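Local coordinates for actin-binding protein (Saccharomyces cerevisiae, PDB 1HQZ), which binds actin filaments, probably through this N-terminal cofilin-homology domain, and recruits the ARP2/3 complex to filament sides, regulating actin assembly, at residues V64-A69 with A101-V106; S36-A39 with Y43-E46. All blocks are in the same frame, centred on the assembly; numbering follows the deposited sequence.

Contact 1: V64-A69 with A101-V106; sequences VQYGLA and ANFAAV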
loop_
_atom_site.group_PDB
_atom_site.type_symbol
_atom_site.label_atom_id
_atom_site.label_comp_id
_atom_site.label_asym_id
_atom_site.label_seq_id
_atom_site.Cartn_x
_atom_site.Cartn_y
_atom_site.Cartn_z
ATOM N N VAL A 64 10.071 5.695 1.612
ATOM C CA VAL A 64 9.610 4.552 0.845
ATOM C C VAL A 64 8.476 3.988 1.690
ATOM O O VAL A 64 8.671 3.663 2.860
ATOM C CB VAL A 64 10.713 3.482 0.711
ATOM C CG1 VAL A 64 10.128 2.193 0.146
ATOM C CG2 VAL A 64 11.811 3.987 -0.174
ATOM N N GLN A 65 7.289 3.877 1.114
ATOM C CA GLN A 65 6.155 3.365 1.866
ATOM C C GLN A 65 5.347 2.364 1.071
ATOM O O GLN A 65 5.511 2.230 -0.136
ATOM C CB GLN A 65 5.237 4.518 2.277
ATOM C CG GLN A 65 5.942 5.657 3.003
ATOM C CD GLN A 65 5.041 6.859 3.194
ATOM O OE1 GLN A 65 4.471 7.381 2.234
ATOM N NE2 GLN A 65 4.909 7.306 4.432
ATOM N N TYR A 66 4.450 1.669 1.753
ATOM C CA TYR A 66 3.607 0.707 1.079
ATOM C C TYR A 66 2.185 0.984 1.494
ATOM O O TYR A 66 1.912 1.249 2.666
ATOM C CB TYR A 66 4.027 -0.719 1.445
ATOM C CG TYR A 66 5.494 -0.959 1.161
ATOM C CD1 TYR A 66 6.468 -0.596 2.084
ATOM C CD2 TYR A 66 5.907 -1.446 -0.073
ATOM C CE1 TYR A 66 7.828 -0.700 1.780
ATOM C CE2 TYR A 66 7.256 -1.557 -0.394
ATOM C CZ TYR A 66 8.210 -1.174 0.539
ATOM O OH TYR A 66 9.539 -1.236 0.210
ATOM N N GLY A 67 1.292 0.960 0.512
ATOM C CA GLY A 67 -0.111 1.214 0.773
ATOM C C GLY A 67 -0.939 0.006 0.389
ATOM O O GLY A 67 -0.557 -0.784 -0.483
ATOM N N LEU A 68 -2.087 -0.123 1.043
ATOM C CA LEU A 68 -3.002 -1.237 0.812
ATOM C C LEU A 68 -4.399 -0.665 0.820
ATOM O O LEU A 68 -4.762 0.065 1.742
ATOM C CB LEU A 68 -2.867 -2.253 1.951
ATOM C CG LEU A 68 -3.857 -3.411 2.042
ATOM C CD1 LEU A 68 -3.532 -4.449 0.992
ATOM C CD2 LEU A 68 -3.770 -4.026 3.443
ATOM N N ALA A 69 -5.192 -0.972 -0.198
ATOM C CA ALA A 69 -6.545 -0.446 -0.207
ATOM C C ALA A 69 -7.544 -1.392 -0.831
ATOM O O ALA A 69 -7.242 -2.106 -1.791
ATOM C CB ALA A 69 -6.584 0.899 -0.922
ATOM N N ALA A 101 13.399 -5.350 -4.014
ATOM C CA ALA A 101 13.435 -6.541 -3.170
ATOM C C ALA A 101 12.386 -6.472 -2.064
ATOM O O ALA A 101 11.648 -7.438 -1.838
ATOM C CB ALA A 101 14.835 -6.715 -2.563
ATOM N N ASN A 102 12.302 -5.329 -1.382
ATOM C CA ASN A 102 11.344 -5.180 -0.288
ATOM C C ASN A 102 9.878 -5.140 -0.707
ATOM O O ASN A 102 9.000 -5.617 0.023
ATOM C CB ASN A 102 11.680 -3.950 0.551
ATOM C CG ASN A 102 12.959 -4.131 1.352
ATOM O OD1 ASN A 102 13.253 -5.230 1.814
ATOM N ND2 ASN A 102 13.715 -3.056 1.527
ATOM N N PHE A 103 9.604 -4.578 -1.874
ATOM C CA PHE A 103 8.230 -4.510 -2.347
ATOM C C PHE A 103 7.786 -5.940 -2.625
ATOM O O PHE A 103 6.666 -6.321 -2.317
ATOM C CB PHE A 103 8.140 -3.645 -3.613
ATOM C CG PHE A 103 6.721 -3.339 -4.056
ATOM C CD1 PHE A 103 5.654 -3.460 -3.177
ATOM C CD2 PHE A 103 6.466 -2.884 -5.349
ATOM C CE1 PHE A 103 4.354 -3.133 -3.573
ATOM C CE2 PHE A 103 5.158 -2.552 -5.756
ATOM C CZ PHE A 103 4.109 -2.677 -4.863
ATOM N N ALA A 104 8.681 -6.734 -3.206
ATOM C CA ALA A 104 8.375 -8.126 -3.504
ATOM C C ALA A 104 8.046 -8.840 -2.188
ATOM O O ALA A 104 7.080 -9.599 -2.109
ATOM C CB ALA A 104 9.570 -8.787 -4.191
ATOM N N ALA A 105 8.839 -8.575 -1.153
ATOM C CA ALA A 105 8.622 -9.188 0.162
ATOM C C ALA A 105 7.250 -8.821 0.729
ATOM O O ALA A 105 6.523 -9.682 1.241
ATOM C CB ALA A 105 9.718 -8.756 1.133
ATOM N N VAL A 106 6.903 -7.539 0.652
ATOM C CA VAL A 106 5.614 -7.074 1.145
ATOM C C VAL A 106 4.467 -7.728 0.377
ATOM O O VAL A 106 3.444 -8.098 0.955
ATOM C CB VAL A 106 5.468 -5.549 0.984
ATOM C CG1 VAL A 106 4.033 -5.123 1.328
ATOM C CG2 VAL A 106 6.464 -4.839 1.876
#
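Tyr66 and Phe103 sit where the two backbones come nearest, the strand segment 65-69 running at only 28° to the helix segment 101-106 with their axes 10.2 Å apart. No hydrogen bond crosses that gap; the Tyr66 side chain spans it and meets Asn102, Phe103 and, about a turn further on, Val106. Its CB already points at the helix, and CG anti to the carbonyl carbon (chi1 -55°) lays the CD2-CE2 side next to Phe103. Val106 covers one face: its CG2 stands over the ring centre, 3.9 Å from the centroid of Tyr66 and almost on the ring normal, a CH-pi contact. Phe103 comes in along the CD2-CE2 side, its CD1 reaching Tyr66 CD2 at 3.7 Å. The two rings meet obliquely, their planes at 40°. This is the core of the ADF-H fold, where a central mixed sheet packs against helices and the long helix 93-110 lies against strand 65-71; Phe99, one turn earlier, also touches Tyr66, and the ring of Tyr43 meets it from the neighbouring hairpin. At the far end of the tyrosine, Tyr66 OH lies 3.5 Å from Asn102 CB, a van der Waals contact; the Asn102 amide is engaged with Glu4, its ND2 giving a hydrogen bond to the backbone O. Cut back to an alanine here, the side chain is likely to leave Val106 CG2 without the ring beneath it and a gap into which Phe103 could shift. On the helix itself, Val106 N bonds to Asn102 O at 2.9 Å.

Contact 2: S36-A39 with Y43-E46; sequences SPNA and YEPE
The Tyr43 ring lies with one face against Pro37, whose N is 3.6 Å above the ring plane, displaced toward the rim, and whose CB makes a CH-pi contact 3.9 Å from the ring centroid. The proline also packs its CD on CE2 of Tyr43 at 3.5 Å, the two side chains lying alongside and pointing the same way; the Tyr43 hydroxyl, beyond the proline, makes a hydrogen bond to the carbonyl O of Val64. These residues form the turn end of the beta hairpin of strands 32-37 and 43-49, the latter an outermost strand of the ADF-H sheet. Pro37 and Tyr43 are a non-hydrogen-bonded antiparallel pair, and Ser36 and Glu44 the hydrogen-bonded pair beside it. Two backbone bonds grip that second pair, Ser36 N to Glu44 O and Glu44 N to Ser36 O, each 3.1 Å long. Beyond the strand end, the side chains of Asn38 and Glu44 cross at about a right angle, with Asn38 CB 3.6 Å from Glu44 OE1 and the amide and carboxylate planes 87° apart. Asn38 OD1 accepts a hydrogen bond from Glu42 N inside the turn. Glu46 reaches back over Ser36, whose hydroxyl pairs with Gln65 NE2, and sets its OE2 3.2 Å from Ser36 CB.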
loop_
_atom_site.group_PDB
_atom_site.type_symbol
_atom_site.label_atom_id
_atom_site.label_comp_id
_atom_site.label_asym_id
_atom_site.label_seq_id
_atom_site.Cartn_x
_atom_site.Cartn_y
_atom_site.Cartn_z
ATOM N N SER A 36 4.743 3.048 6.934
ATOM C CA SER A 36 5.960 3.820 6.739
ATOM C C SER A 36 6.992 3.468 7.819
ATOM O O SER A 36 6.639 3.001 8.907
ATOM C CB SER A 36 5.605 5.313 6.787
ATOM O OG SER A 36 6.697 6.135 6.415
ATOM N N PRO A 37 8.284 3.696 7.537
ATOM C CA PRO A 37 9.338 3.380 8.507
ATOM C C PRO A 37 9.508 4.439 9.593
ATOM O O PRO A 37 9.528 5.638 9.295
ATOM C CB PRO A 37 10.569 3.251 7.620
ATOM C CG PRO A 37 10.339 4.359 6.628
ATOM C CD PRO A 37 8.861 4.223 6.286
ATOM N N ASN A 38 9.625 3.999 10.848
ATOM C CA ASN A 38 9.808 4.935 11.960
ATOM C C ASN A 38 11.274 5.335 12.105
ATOM O O ASN A 38 12.112 4.978 11.275
ATOM C CB ASN A 38 9.304 4.340 13.286
ATOM C CG ASN A 38 10.016 3.053 13.673
ATOM O OD1 ASN A 38 11.212 2.881 13.418
ATOM N ND2 ASN A 38 9.281 2.145 14.316
ATOM N N ALA A 39 11.581 6.079 13.161
ATOM C CA ALA A 39 12.948 6.527 13.403
ATOM C C ALA A 39 13.941 5.365 13.422
ATOM O O ALA A 39 15.090 5.513 13.003
ATOM C CB ALA A 39 13.018 7.298 14.719
ATOM N N TYR A 43 8.893 -0.601 10.059
ATOM C CA TYR A 43 7.643 -0.227 9.421
ATOM C C TYR A 43 6.439 -0.459 10.313
ATOM O O TYR A 43 6.301 -1.513 10.933
ATOM C CB TYR A 43 7.446 -0.981 8.107
ATOM C CG TYR A 43 8.146 -0.335 6.939
ATOM C CD1 TYR A 43 9.519 -0.489 6.751
ATOM C CD2 TYR A 43 7.437 0.462 6.034
ATOM C CE1 TYR A 43 10.178 0.135 5.688
ATOM C CE2 TYR A 43 8.080 1.092 4.970
ATOM C CZ TYR A 43 9.451 0.925 4.802
ATOM O OH TYR A 43 10.095 1.544 3.754
ATOM N N GLU A 44 5.570 0.542 10.370
ATOM C CA GLU A 44 4.352 0.458 11.157
ATOM C C GLU A 44 3.266 1.289 10.477
ATOM O O GLU A 44 3.554 2.098 9.593
ATOM C CB GLU A 44 4.606 0.969 12.576
ATOM C CG GLU A 44 5.099 2.398 12.650
ATOM C CD GLU A 44 5.511 2.787 14.060
ATOM O OE1 GLU A 44 5.862 3.970 14.282
ATOM O OE2 GLU A 44 5.485 1.904 14.943
ATOM N N PRO A 45 2.001 1.091 10.872
ATOM C CA PRO A 45 0.905 1.851 10.267
ATOM C C PRO A 45 1.123 3.341 10.448
ATOM O O PRO A 45 1.321 3.807 11.563
ATOM C CB PRO A 45 -0.316 1.365 11.037
ATOM C CG PRO A 45 0.046 -0.039 11.376
ATOM C CD PRO A 45 1.481 0.103 11.828
ATOM N N GLU A 46 1.103 4.092 9.358
ATOM C CA GLU A 46 1.279 5.528 9.473
ATOM C C GLU A 46 -0.077 6.192 9.438
ATOM O O GLU A 46 -0.355 7.103 10.213
ATOM C CB GLU A 46 2.134 6.072 8.339
ATOM C CG GLU A 46 2.280 7.570 8.421
ATOM C CD GLU A 46 3.370 8.096 7.527
ATOM O OE1 GLU A 46 3.081 8.474 6.364
ATOM O OE2 GLU A 46 4.531 8.118 7.998
#

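Following the chain from the N terminus, contact 2 closes first: a five-residue turn, 38-42, returns strand 32-37 into 43-49 as a hairpin. Contact 1 opens later and closes a larger loop of 31 residues, which includes strand 80-86 and the start of helix 93-110; that helix then leads on to strand 116-120, parallel to 80-86. The two contacts are therefore in series, neither nested nor crossed. In space they adjoin, their centres about 12 Å apart, because strand 65-71 lies directly beside strand 32-37. Contact 2 ties an outer strand to its partner within the sheet, and contact 1 fastens the sheet's middle strand to the helix lying on it.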